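5-nitroimidazole antibiotic resistance protein (Bacteroides thetaiotaomicron, PDB 2FG9) binds flavin-adenine dinucleotide and is probably a flavin-dependent oxidoreductase of the pyridoxamine 5'-phosphate oxidase family, named for putative resistance to 5-nitroimidazole antibiotics. Local coordinates at residues 68-73 with 156-161; 115-120 with 162-167. All blocks are in the same frame, centred on the assembly; numbering follows the deposited sequence.

Contact 1 (68-73 with 156-161); sequences LHSGPE and KVWKVP. With FAD (flavin-adenine dinucleotide), chain C; EDO (1,2-ethanediol), chain D.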
loop_
_atom_site.group_PDB
_atom_site.type_symbol
_atom_site.label_atom_id
_atom_site.label_comp_id
_atom_site.label_asym_id
_atom_site.label_seq_id
_atom_site.Cartn_x
_atom_site.Cartn_y
_atom_site.Cartn_z
ATOM N N LEU A 68 26.111 13.864 -8.755
ATOM C CA LEU A 68 25.141 14.758 -8.227
ATOM C C LEU A 68 25.139 16.013 -9.071
ATOM O O LEU A 68 25.945 16.161 -9.994
ATOM C CB LEU A 68 25.454 15.087 -6.781
ATOM C CG LEU A 68 25.681 13.866 -5.880
ATOM C CD1 LEU A 68 27.113 13.602 -5.731
ATOM C CD2 LEU A 68 25.068 14.041 -4.494
ATOM N N HIS A 69 24.203 16.901 -8.774
ATOM C CA HIS A 69 24.146 18.165 -9.465
ATOM C C HIS A 69 23.506 19.176 -8.568
ATOM O O HIS A 69 22.778 18.803 -7.650
ATOM C CB HIS A 69 23.412 18.072 -10.817
ATOM C CG HIS A 69 22.019 17.547 -10.722
ATOM N ND1 HIS A 69 21.376 17.333 -9.520
ATOM C CD2 HIS A 69 21.127 17.219 -11.685
ATOM C CE1 HIS A 69 20.159 16.875 -9.749
ATOM N NE2 HIS A 69 19.983 16.794 -11.055
ATOM N N SER A 70 23.845 20.444 -8.800
ATOM C CA SER A 70 23.376 21.546 -8.009
ATOM C C SER A 70 23.477 22.827 -8.843
ATOM O O SER A 70 23.955 22.804 -9.979
ATOM C CB SER A 70 24.223 21.666 -6.737
ATOM O OG SER A 70 25.588 21.951 -7.018
ATOM N N GLY A 71 22.999 23.931 -8.283
ATOM C CA GLY A 71 23.246 25.232 -8.826
ATOM C C GLY A 71 24.726 25.455 -8.696
ATOM O O GLY A 71 25.407 24.668 -8.026
ATOM N N PRO A 72 25.242 26.505 -9.347
ATOM C CA PRO A 72 26.690 26.719 -9.330
ATOM C C PRO A 72 27.236 27.389 -8.055
ATOM O O PRO A 72 28.440 27.461 -7.910
ATOM C CB PRO A 72 26.918 27.605 -10.561
ATOM C CG PRO A 72 25.663 28.428 -10.628
ATOM C CD PRO A 72 24.542 27.524 -10.157
ATOM N N GLU A 73 26.367 27.882 -7.177
ATOM C CA GLU A 73 26.763 28.455 -5.886
ATOM C C GLU A 73 25.725 28.038 -4.817
ATOM O O GLU A 73 24.761 27.358 -5.149
ATOM C CB GLU A 73 26.836 29.984 -5.997
ATOM C CG GLU A 73 27.217 30.572 -7.401
ATOM C CD GLU A 73 28.745 30.612 -7.690
ATOM O OE1 GLU A 73 29.546 30.357 -6.744
ATOM O OE2 GLU A 73 29.140 30.904 -8.870
ATOM N N LYS A 156 26.090 22.744 -11.794
ATOM C CA LYS A 156 27.346 22.109 -11.450
ATOM C C LYS A 156 26.998 20.667 -11.334
ATOM O O LYS A 156 26.032 20.310 -10.670
ATOM C CB LYS A 156 27.941 22.625 -10.143
ATOM C CG LYS A 156 28.950 23.752 -10.367
ATOM C CD LYS A 156 29.541 24.174 -9.068
ATOM C CE LYS A 156 30.791 25.039 -9.252
ATOM N NZ LYS A 156 30.387 26.459 -9.339
ATOM N N VAL A 157 27.788 19.850 -12.010
ATOM C CA VAL A 157 27.628 18.435 -11.955
ATOM C C VAL A 157 28.819 17.834 -11.233
ATOM O O VAL A 157 29.959 17.966 -11.682
ATOM C CB VAL A 157 27.490 17.829 -13.353
ATOM C CG1 VAL A 157 27.135 16.363 -13.223
ATOM C CG2 VAL A 157 26.386 18.555 -14.157
ATOM N N TRP A 158 28.522 17.129 -10.146
ATOM C CA TRP A 158 29.522 16.626 -9.221
ATOM C C TRP A 158 29.829 15.213 -9.584
ATOM O O TRP A 158 28.917 14.417 -9.750
ATOM C CB TRP A 158 28.961 16.556 -7.828
ATOM C CG TRP A 158 28.430 17.785 -7.250
ATOM C CD1 TRP A 158 27.991 18.905 -7.894
ATOM C CD2 TRP A 158 28.201 18.001 -5.868
ATOM N NE1 TRP A 158 27.529 19.818 -6.977
ATOM C CE2 TRP A 158 27.647 19.283 -5.726
ATOM C CE3 TRP A 158 28.423 17.231 -4.723
ATOM C CZ2 TRP A 158 27.309 19.813 -4.487
ATOM C CZ3 TRP A 158 28.098 17.765 -3.495
ATOM C CH2 TRP A 158 27.549 19.042 -3.389
ATOM N N LYS A 159 31.106 14.894 -9.720
ATOM C CA LYS A 159 31.554 13.524 -9.901
ATOM C C LYS A 159 32.342 13.155 -8.674
ATOM O O LYS A 159 33.217 13.912 -8.219
ATOM C CB LYS A 159 32.432 13.397 -11.141
ATOM C CG LYS A 159 32.940 11.999 -11.438
ATOM C CD LYS A 159 33.720 12.039 -12.722
ATOM C CE LYS A 159 34.295 10.671 -13.058
ATOM N NZ LYS A 159 35.097 10.710 -14.320
ATOM N N VAL A 160 32.011 12.001 -8.125
ATOM C CA VAL A 160 32.617 11.532 -6.873
ATOM C C VAL A 160 33.007 10.085 -7.057
ATOM O O VAL A 160 32.192 9.174 -6.805
ATOM C CB VAL A 160 31.646 11.639 -5.686
ATOM C CG1 VAL A 160 32.362 11.269 -4.396
ATOM C CG2 VAL A 160 31.048 13.042 -5.591
ATOM N N PRO A 161 34.239 9.861 -7.534
ATOM C CA PRO A 161 34.706 8.478 -7.564
ATOM C C PRO A 161 34.772 7.993 -6.132
ATOM O O PRO A 161 35.255 8.727 -5.256
ATOM C CB PRO A 161 36.104 8.567 -8.181
ATOM C CG PRO A 161 36.177 9.948 -8.876
ATOM C CD PRO A 161 35.238 10.818 -8.045
HETATM P PA FAD C . 22.746 27.095 1.175
HETATM O O1A FAD C . 24.175 27.504 0.861
HETATM O O2A FAD C . 21.627 27.915 0.560
HETATM O O5B FAD C . 22.587 27.118 2.778
HETATM C C5B FAD C . 21.680 27.987 3.411
HETATM C C4B FAD C . 21.327 27.434 4.791
HETATM O O4B FAD C . 19.998 26.901 4.768
HETATM C C3B FAD C . 22.227 26.311 5.326
HETATM O O3B FAD C . 23.453 26.719 5.913
HETATM C C2B FAD C . 21.265 25.650 6.296
HETATM O O2B FAD C . 21.093 26.367 7.513
HETATM C C1B FAD C . 19.965 25.681 5.489
HETATM N N9A FAD C . 19.854 24.457 4.638
HETATM C C8A FAD C . 20.568 24.140 3.514
HETATM N N7A FAD C . 20.180 22.928 3.083
HETATM C C5A FAD C . 19.194 22.447 3.887
HETATM C C6A FAD C . 18.434 21.238 3.870
HETATM N N6A FAD C . 18.193 20.626 2.695
HETATM N N1A FAD C . 17.510 21.042 4.877
HETATM C C2A FAD C . 17.324 22.017 5.863
HETATM N N3A FAD C . 18.056 23.195 5.892
HETATM C C4A FAD C . 18.987 23.414 4.898
HETATM N N1 FAD C . 19.970 20.165 -3.983
HETATM C C2 FAD C . 20.836 20.155 -5.067
HETATM O O2 FAD C . 21.527 21.145 -5.342
HETATM N N3 FAD C . 20.892 19.035 -5.866
HETATM C C4 FAD C . 20.104 17.915 -5.571
HETATM O O4 FAD C . 20.424 16.873 -6.094
HETATM C C4X FAD C . 19.245 17.921 -4.485
HETATM N N5 FAD C . 18.434 16.847 -4.138
HETATM C C5X FAD C . 17.582 16.928 -3.004
HETATM C C6 FAD C . 16.803 15.868 -2.641
HETATM C C7 FAD C . 15.995 15.925 -1.522
HETATM C C7M FAD C . 15.853 14.574 -0.896
HETATM C C8 FAD C . 15.948 17.072 -0.760
HETATM C C8M FAD C . 15.272 17.191 0.549
HETATM C C9 FAD C . 16.707 18.149 -1.112
HETATM C C9A FAD C . 17.539 18.066 -2.217
HETATM N N10 FAD C . 18.376 19.105 -2.571
HETATM C C10 FAD C . 19.204 19.059 -3.677
HETATM C "C1'" FAD C . 18.530 20.263 -1.677
HETATM C "C2'" FAD C . 19.950 20.282 -1.168
HETATM O "O2'" FAD C . 19.862 19.822 0.176
HETATM C "C3'" FAD C . 20.325 21.748 -1.475
HETATM O "O3'" FAD C . 21.431 21.955 -2.350
HETATM C "C4'" FAD C . 20.492 22.490 -0.196
HETATM O "O4'" FAD C . 19.268 22.440 0.547
HETATM C "C5'" FAD C . 21.041 23.855 -0.638
HETATM O "O5'" FAD C . 22.431 23.573 -0.592
HETATM P P FAD C . 23.535 24.634 -0.103
HETATM O O1P FAD C . 24.004 25.349 -1.379
HETATM O O2P FAD C . 24.636 23.991 0.702
HETATM O O3P FAD C . 22.568 25.543 0.795
HETATM C C1 EDO D . 19.787 25.324 -5.432
HETATM O O1 EDO D . 20.029 25.597 -4.043
HETATM C C2 EDO D . 20.302 23.932 -5.799
HETATM O O2 EDO D . 21.683 23.769 -5.427
#

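Contact 2 (115-120 with 162-167); sequences MCRGKV and VDQMTG. With FAD (flavin-adenine dinucleotide), chain B.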
loop_
_atom_site.group_PDB
_atom_site.type_symbol
_atom_site.label_atom_id
_atom_site.label_comp_id
_atom_site.label_asym_id
_atom_site.label_seq_id
_atom_site.Cartn_x
_atom_site.Cartn_y
_atom_site.Cartn_z
HETATM N N MSE A 115 27.621 3.701 2.946
HETATM C CA MSE A 115 28.415 4.888 3.106
HETATM C C MSE A 115 29.495 4.881 2.081
HETATM O O MSE A 115 30.209 3.919 1.970
HETATM C CB MSE A 115 29.044 4.904 4.482
HETATM C CG MSE A 115 29.751 6.196 4.794
HETATM SE SE MSE A 115 30.730 6.102 6.450
HETATM C CE MSE A 115 29.156 6.007 7.667
ATOM N N CYS A 116 29.605 5.975 1.341
ATOM C CA CYS A 116 30.642 6.172 0.341
ATOM C C CYS A 116 31.496 7.386 0.671
ATOM O O CYS A 116 30.982 8.464 0.874
ATOM C CB CYS A 116 30.034 6.436 -1.030
ATOM S SG CYS A 116 29.066 5.075 -1.721
ATOM N N ARG A 117 32.807 7.209 0.633
ATOM C CA ARG A 117 33.756 8.313 0.841
ATOM C C ARG A 117 34.507 8.532 -0.461
ATOM O O ARG A 117 34.949 7.580 -1.097
ATOM C CB ARG A 117 34.737 7.977 1.938
ATOM C CG ARG A 117 34.152 8.028 3.389
ATOM C CD ARG A 117 35.325 8.207 4.321
ATOM N NE ARG A 117 35.149 8.022 5.775
ATOM C CZ ARG A 117 34.859 6.860 6.351
ATOM N NH1 ARG A 117 34.624 5.769 5.619
ATOM N NH2 ARG A 117 34.761 6.795 7.670
ATOM N N GLY A 118 34.663 9.787 -0.848
ATOM C CA GLY A 118 35.395 10.112 -2.072
ATOM C C GLY A 118 35.557 11.594 -2.142
ATOM O O GLY A 118 35.206 12.303 -1.206
ATOM N N LYS A 119 36.141 12.066 -3.239
ATOM C CA LYS A 119 36.371 13.478 -3.436
ATOM C C LYS A 119 35.518 13.986 -4.572
ATOM O O LYS A 119 35.398 13.324 -5.580
ATOM C CB LYS A 119 37.815 13.698 -3.780
ATOM C CG LYS A 119 38.754 13.519 -2.656
ATOM C CD LYS A 119 40.156 13.687 -3.187
ATOM C CE LYS A 119 41.175 14.069 -2.085
ATOM N NZ LYS A 119 41.629 12.841 -1.394
ATOM N N VAL A 120 34.981 15.185 -4.417
ATOM C CA VAL A 120 34.195 15.850 -5.444
ATOM C C VAL A 120 34.944 16.647 -6.531
ATOM O O VAL A 120 35.690 17.567 -6.227
ATOM C CB VAL A 120 33.240 16.850 -4.771
ATOM C CG1 VAL A 120 32.468 17.668 -5.829
ATOM C CG2 VAL A 120 32.277 16.129 -3.881
ATOM N N VAL A 162 34.243 6.799 -5.891
ATOM C CA VAL A 162 34.108 6.296 -4.540
ATOM C C VAL A 162 35.355 5.569 -4.150
ATOM O O VAL A 162 35.659 4.521 -4.724
ATOM C CB VAL A 162 32.917 5.344 -4.394
ATOM C CG1 VAL A 162 32.940 4.643 -3.011
ATOM C CG2 VAL A 162 31.653 6.107 -4.565
ATOM N N ASP A 163 36.047 6.099 -3.148
ATOM C CA ASP A 163 37.301 5.505 -2.684
ATOM C C ASP A 163 37.089 4.441 -1.620
ATOM O O ASP A 163 37.883 3.517 -1.504
ATOM C CB ASP A 163 38.237 6.596 -2.173
ATOM C CG ASP A 163 38.726 7.486 -3.288
ATOM O OD1 ASP A 163 39.042 6.950 -4.366
ATOM O OD2 ASP A 163 38.776 8.714 -3.098
ATOM N N GLN A 164 36.033 4.584 -0.828
ATOM C CA GLN A 164 35.679 3.569 0.137
ATOM C C GLN A 164 34.167 3.507 0.253
ATOM O O GLN A 164 33.491 4.514 0.378
ATOM C CB GLN A 164 36.341 3.833 1.501
ATOM C CG GLN A 164 35.908 2.808 2.559
ATOM C CD GLN A 164 36.594 2.994 3.901
ATOM O OE1 GLN A 164 37.158 4.067 4.182
ATOM N NE2 GLN A 164 36.550 1.941 4.744
HETATM N N MSE A 165 33.653 2.289 0.160
HETATM C CA MSE A 165 32.253 2.023 0.181
HETATM C C MSE A 165 32.032 0.932 1.186
HETATM O O MSE A 165 32.610 -0.123 1.080
HETATM C CB MSE A 165 31.802 1.550 -1.156
HETATM C CG MSE A 165 30.314 1.240 -1.198
HETATM SE SE MSE A 165 29.851 0.719 -3.018
HETATM C CE MSE A 165 29.468 2.334 -3.735
ATOM N N THR A 166 31.169 1.203 2.159
ATOM C CA THR A 166 30.892 0.272 3.255
ATOM C C THR A 166 29.410 0.197 3.510
ATOM O O THR A 166 28.663 1.073 3.090
ATOM C CB THR A 166 31.637 0.689 4.518
ATOM O OG1 THR A 166 31.311 2.039 4.850
ATOM C CG2 THR A 166 33.081 0.656 4.263
ATOM N N GLY A 167 28.987 -0.868 4.173
ATOM C CA GLY A 167 27.579 -1.077 4.492
ATOM C C GLY A 167 27.493 -1.579 5.915
ATOM O O GLY A 167 28.460 -2.118 6.440
HETATM P PA FAD B . 32.574 2.412 13.638
HETATM O O1A FAD B . 33.450 3.232 14.570
HETATM O O2A FAD B . 32.445 0.926 13.920
HETATM O O5B FAD B . 33.149 2.611 12.147
HETATM C C5B FAD B . 33.652 1.527 11.406
HETATM C C4B FAD B . 33.595 1.861 9.916
HETATM O O4B FAD B . 32.536 1.119 9.299
HETATM C C3B FAD B . 33.350 3.333 9.557
HETATM O O3B FAD B . 34.485 4.184 9.602
HETATM C C2B FAD B . 32.756 3.165 8.170
HETATM O O2B FAD B . 33.719 2.869 7.164
HETATM C C1B FAD B . 31.845 1.954 8.385
HETATM N N9A FAD B . 30.494 2.398 8.845
HETATM C C8A FAD B . 30.139 2.906 10.065
HETATM N N7A FAD B . 28.831 3.214 10.041
HETATM C C5A FAD B . 28.303 2.887 8.832
HETATM C C6A FAD B . 26.984 2.988 8.292
HETATM N N6A FAD B . 25.925 2.906 9.119
HETATM N N1A FAD B . 26.789 2.587 6.986
HETATM C C2A FAD B . 27.857 2.082 6.236
HETATM N N3A FAD B . 29.143 1.980 6.747
HETATM C C4A FAD B . 29.364 2.376 8.050
HETATM N N1 FAD B . 23.768 3.164 15.696
HETATM C C2 FAD B . 23.744 3.623 17.005
HETATM O O2 FAD B . 24.742 3.534 17.732
HETATM N N3 FAD B . 22.574 4.150 17.505
HETATM C C4 FAD B . 21.435 4.241 16.694
HETATM O O4 FAD B . 20.561 4.988 17.069
HETATM C C4X FAD B . 21.461 3.790 15.386
HETATM N N5 FAD B . 20.369 3.850 14.529
HETATM C C5X FAD B . 20.475 3.371 13.195
HETATM C C6 FAD B . 19.415 3.450 12.340
HETATM C C7 FAD B . 19.518 3.018 11.031
HETATM C C7M FAD B . 18.636 3.822 10.131
HETATM C C8 FAD B . 20.699 2.475 10.574
HETATM C C8M FAD B . 20.988 2.150 9.161
HETATM C C9 FAD B . 21.768 2.373 11.415
HETATM C C9A FAD B . 21.660 2.842 12.714
HETATM N N10 FAD B . 22.736 2.823 13.580
HETATM C C10 FAD B . 22.655 3.269 14.886
HETATM C "C1'" FAD B . 24.072 2.461 13.085
HETATM C "C2'" FAD B . 24.963 3.673 13.195
HETATM O "O2'" FAD B . 25.090 4.154 11.861
HETATM C "C3'" FAD B . 26.172 3.053 13.926
HETATM O "O3'" FAD B . 26.514 3.618 15.189
HETATM C "C4'" FAD B . 27.341 3.023 13.005
HETATM O "O4'" FAD B . 27.014 2.246 11.846
HETATM C "C5'" FAD B . 28.500 2.570 13.905
HETATM O "O5'" FAD B . 28.957 3.836 14.352
HETATM P P FAD B . 30.508 4.192 14.575
HETATM O O1P FAD B . 30.789 3.877 16.052
HETATM O O2P FAD B . 30.843 5.600 14.154
HETATM O O3P FAD B . 31.118 3.093 13.581
HETATM O O HOH W 1 37.401 10.316 -5.001
#

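Contact 1 (68-73 with 156-161)
An antiparallel strand pair of the flavin-binding beta barrel joins L68-S70 to K156-W158, its ends tied by hydrogen-bonded pairs L68/W158 and S70/K156. On one face the W158 indole, which also touches M57 and L80, spans both pairs. L68 CB lies 3.7 Å above the indole plane, offset toward the rim, while L68 CD1 reaches V160 CG2 at 4.0 Å. W158 NE1 donates to S70 OG over 2.9 Å, bent to 145° and with the oxygen 19° out of the ring plane. The hydroxyl in turn donates to G71 O, on a lone pair, so two bonds fix its rotation, with OG set between the backbone N and the carbonyl carbon. The split barrel of this family carries its flavin at a subunit interface, and here a backbone carbonyl at the end of strand 65-70 meets the isoalloxazine: flavin N3 donates to H69 O at 2.6 Å, with flavin O4 at the edge of the H69 ring, in plane. Past the strand end, K156 arches over P72, its chain bent at chi4 (89°), and NZ meets a lone pair of P72 O at 2.6 Å. F122 offers K156 a cation-pi contact and W158 an edge-to-face ring.

Contact 2 (115-120 with 162-167)
This is an antiparallel strand pairing with a classic beta bulge, placed where strand 156-175 turns a corner at D163 and runs back along strand 106-123; one of its faces forms part of an FAD pocket. M115 pairs with T166 and R117 with Q164 through hydrogen bonds between their backbones. At the bulge D163 and Q164 both face R117, and R117 O accepts from both amides, D163 N at 2.8 Å and Q164 N at 3.2 Å. A water links D163 OD2 to K119 N beside it.

The face bearing M115, R117, Q164 and T166 meets the adenosine half of the cofactor. T166 OG1 donates to adenine N3A over 2.9 Å. Extended from CG to NE, the R117 side chain runs alongside Q164, pointing the same way, with guanidinium and amide planes 27° apart; R117 NH1 and Q164 OE1 are close, but the angle is too poor for a bond. R117 NH2 instead donates to ribose O3B at 3.3 Å, 163° at the hydrogen and in the guanidinium plane, while NH1 makes a weak bond to O2B. M115, a selenomethionine, lays SE 3.8 Å above the guanidinium plane, and its bend at chi3 (-69°) brings CE to 3.4 Å from adenine C5A. The base thus takes the short T166 bond and the M115 methyl contact, whereas the bonds from R117 to the ribose hydroxyls are long.

The other face is apolar: C116 SG touches M165 CE at 3.4 Å, and C116 CB rests against V162 CG2. Helix 28-37 covers this face, I35 meeting both C116 and M165, while L66 of strand 65-70 packs on C116 and V162; strand 85-99 borders strand 106-123 on its far edge, and Y53 of the second subunit packs on R117.

Both contacts use strand 156-175, which pairs with strand 65-70 in contact 1 and, past its corner, with strand 106-123 in contact 2. Their centres lie 16 Å apart, and they meet where V160 packs on V120 and P161 on K119. Contact 1 is the more buried, with an aromatic, hydroxyl-bonded interior; contact 2 is partly buried, apolar beneath helix 28-37 and charged or polar on its ligand side. Each serves a different FAD molecule: the backbone of contact 1 holds the flavin ring, the side chains of contact 2 the adenosine end. Each FAD bonds H69 O of one subunit and T166 OG1 of the other, so contacts 1 and 2 of partner chains share a cofactor.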